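Local coordinates for beta-N-acetylglucosaminidase-like protein Glycoside hydrolase family 20 (Flavobacterium johnsoniae, PDB 6YHH) that probably hydrolyses chitin-derived oligosaccharides by releasing N-acetylglucosamine, as a beta-N-acetylhexosaminidase of glycoside hydrolase family 20, at residues D322-P327 and K339-L344. Numbering follows the deposited sequence.
Sequences DWDANP and KTNHEL
Leu344 CD2 sits 3.5 Å above the plane of the Trp323 indole, displaced outward over the CE3-CZ3 side of the six-membered ring. Leu344 CD2 lies 3.6 Å from Trp323 CE3. At the edge of the indole lie two oxygens of Asn341. Asn341 O lies in the ring plane, 3.6 Å from Trp323 CZ3. Asn341 OD1 is near that plane, 3.5 Å from Trp323 CE3. The Asn341 amide is turned steeply to the ring, at 73°. Its CG is anti to the carbonyl carbon (chi1 -75°), which carries the amide past the indole toward Asp324. There Asn341 ND2 donates to Asp324 OD1 at 2.9 Å. The bond is fairly straight, but it meets the carboxylate from above its plane. With an alanine here in place of Asn341, the Asp324 carboxylate would probably lose this donor, and the indole edge the cover of OD1. Trp323 NE1 donates a hydrogen bond to Leu284 O, and Ile329 of helix 327-335 touches both Trp323 and Leu344. Thr340 is the N-cap of helix 341-358: its OG1 accepts from Glu343 N. Glu343 OE1 in turn accepts from Lys339 N. The contact joins helix 321-325 to the start of helix 341-358, within the beta-alpha-beta crossover between parallel strands 310-312 and 362-366. Trp323 lies about 12 Å, side chain to side chain, from Glu317, the predicted proton donor, in the TIM-barrel catalytic domain of family 20.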
loop_
_atom_site.group_PDB
_atom_site.type_symbol
_atom_site.label_atom_id
_atom_site.label_comp_id
_atom_site.label_asym_id
_atom_site.label_seq_id
_atom_site.Cartn_x
_atom_site.Cartn_y
_atom_site.Cartn_z
ATOM N N ASP A 322 -36.767 -14.781 14.805
ATOM C CA ASP A 322 -37.557 -13.650 15.296
ATOM C C ASP A 322 -38.891 -13.523 14.569
ATOM O O ASP A 322 -39.945 -13.189 15.196
ATOM C CB ASP A 322 -36.772 -12.364 15.186
ATOM C CG ASP A 322 -35.606 -12.269 16.167
ATOM O OD1 ASP A 322 -35.399 -13.126 17.092
ATOM O OD2 ASP A 322 -34.872 -11.228 16.043
ATOM N N TRP A 323 -38.900 -13.785 13.265
ATOM C CA TRP A 323 -40.156 -13.801 12.522
ATOM C C TRP A 323 -41.150 -14.812 13.099
ATOM O O TRP A 323 -42.323 -14.453 13.310
ATOM C CB TRP A 323 -39.908 -14.024 11.049
ATOM C CG TRP A 323 -39.315 -12.820 10.347
ATOM C CD1 TRP A 323 -38.801 -11.697 10.908
ATOM C CD2 TRP A 323 -39.161 -12.675 8.925
ATOM N NE1 TRP A 323 -38.331 -10.840 9.896
ATOM C CE2 TRP A 323 -38.579 -11.417 8.682
ATOM C CE3 TRP A 323 -39.464 -13.493 7.847
ATOM C CZ2 TRP A 323 -38.326 -10.959 7.398
ATOM C CZ3 TRP A 323 -39.257 -13.054 6.570
ATOM C CH2 TRP A 323 -38.646 -11.812 6.345
ATOM N N ASP A 324 -40.687 -16.032 13.328
ATOM C CA ASP A 324 -41.524 -17.119 13.876
ATOM C C ASP A 324 -42.125 -16.720 15.226
ATOM O O ASP A 324 -43.240 -17.134 15.547
ATOM C CB ASP A 324 -40.676 -18.361 14.042
ATOM C CG ASP A 324 -40.304 -19.031 12.762
ATOM O OD1 ASP A 324 -40.848 -18.758 11.689
ATOM O OD2 ASP A 324 -39.407 -19.921 12.899
ATOM N N ALA A 325 -41.391 -15.978 16.032
ATOM C CA ALA A 325 -41.794 -15.672 17.408
ATOM C C ALA A 325 -42.688 -14.477 17.488
ATOM O O ALA A 325 -43.269 -14.271 18.507
ATOM C CB ALA A 325 -40.564 -15.387 18.223
ATOM N N ASN A 326 -42.797 -13.655 16.441
ATOM C CA ASN A 326 -43.420 -12.360 16.574
ATOM C C ASN A 326 -44.874 -12.505 16.141
ATOM O O ASN A 326 -45.177 -12.734 14.986
ATOM C CB ASN A 326 -42.683 -11.345 15.698
ATOM C CG ASN A 326 -43.245 -9.927 15.820
ATOM O OD1 ASN A 326 -44.476 -9.743 15.883
ATOM N ND2 ASN A 326 -42.372 -8.907 15.815
ATOM N N PRO A 327 -45.814 -12.396 17.093
ATOM C CA PRO A 327 -47.229 -12.535 16.752
ATOM C C PRO A 327 -47.761 -11.582 15.652
ATOM O O PRO A 327 -48.580 -11.988 14.847
ATOM C CB PRO A 327 -47.893 -12.202 18.108
ATOM C CG PRO A 327 -46.897 -12.472 19.109
ATOM C CD PRO A 327 -45.611 -12.060 18.506
ATOM N N LYS A 339 -47.142 -18.516 3.506
ATOM C CA LYS A 339 -47.109 -19.647 4.396
ATOM C C LYS A 339 -45.753 -19.842 5.010
ATOM O O LYS A 339 -45.654 -20.401 6.090
ATOM C CB LYS A 339 -47.493 -20.930 3.659
ATOM C CG LYS A 339 -48.997 -21.001 3.241
ATOM N N THR A 340 -44.704 -19.414 4.310
ATOM C CA THR A 340 -43.344 -19.702 4.738
ATOM C C THR A 340 -42.604 -18.335 4.943
ATOM O O THR A 340 -42.981 -17.314 4.383
ATOM C CB THR A 340 -42.531 -20.548 3.753
ATOM O OG1 THR A 340 -42.237 -19.780 2.543
ATOM C CG2 THR A 340 -43.194 -21.897 3.447
ATOM N N ASN A 341 -41.526 -18.396 5.700
ATOM C CA ASN A 341 -40.629 -17.224 5.821
ATOM C C ASN A 341 -40.102 -16.808 4.459
ATOM O O ASN A 341 -39.964 -15.615 4.206
ATOM C CB ASN A 341 -39.548 -17.451 6.881
ATOM C CG ASN A 341 -40.098 -17.336 8.285
ATOM O OD1 ASN A 341 -41.036 -16.595 8.555
ATOM N ND2 ASN A 341 -39.548 -18.078 9.161
ATOM N N HIS A 342 -39.682 -17.776 3.632
ATOM C CA HIS A 342 -39.186 -17.411 2.306
ATOM C C HIS A 342 -40.256 -16.690 1.480
ATOM O O HIS A 342 -39.938 -15.715 0.788
ATOM C CB HIS A 342 -38.672 -18.649 1.574
ATOM C CG HIS A 342 -37.320 -19.076 2.050
ATOM N ND1 HIS A 342 -36.442 -18.200 2.640
ATOM C CD2 HIS A 342 -36.685 -20.270 2.000
ATOM C CE1 HIS A 342 -35.325 -18.839 2.946
ATOM N NE2 HIS A 342 -35.443 -20.093 2.552
ATOM N N GLU A 343 -41.519 -17.122 1.574
ATOM C CA GLU A 343 -42.605 -16.409 0.871
ATOM C C GLU A 343 -42.759 -14.997 1.403
ATOM O O GLU A 343 -42.951 -14.036 0.627
ATOM C CB GLU A 343 -43.953 -17.166 0.984
ATOM C CG GLU A 343 -43.916 -18.437 0.150
ATOM C CD GLU A 343 -45.232 -19.220 0.262
ATOM O OE1 GLU A 343 -46.216 -18.752 0.867
ATOM O OE2 GLU A 343 -45.323 -20.196 -0.447
ATOM N N LEU A 344 -42.646 -14.856 2.715
ATOM C CA LEU A 344 -42.746 -13.528 3.291
ATOM C C LEU A 344 -41.573 -12.632 2.897
ATOM O O LEU A 344 -41.695 -11.424 2.648
ATOM C CB LEU A 344 -42.864 -13.656 4.797
ATOM C CG LEU A 344 -42.807 -12.383 5.657
ATOM C CD1 LEU A 344 -43.861 -11.394 5.262
ATOM C CD2 LEU A 344 -42.913 -12.712 7.142
#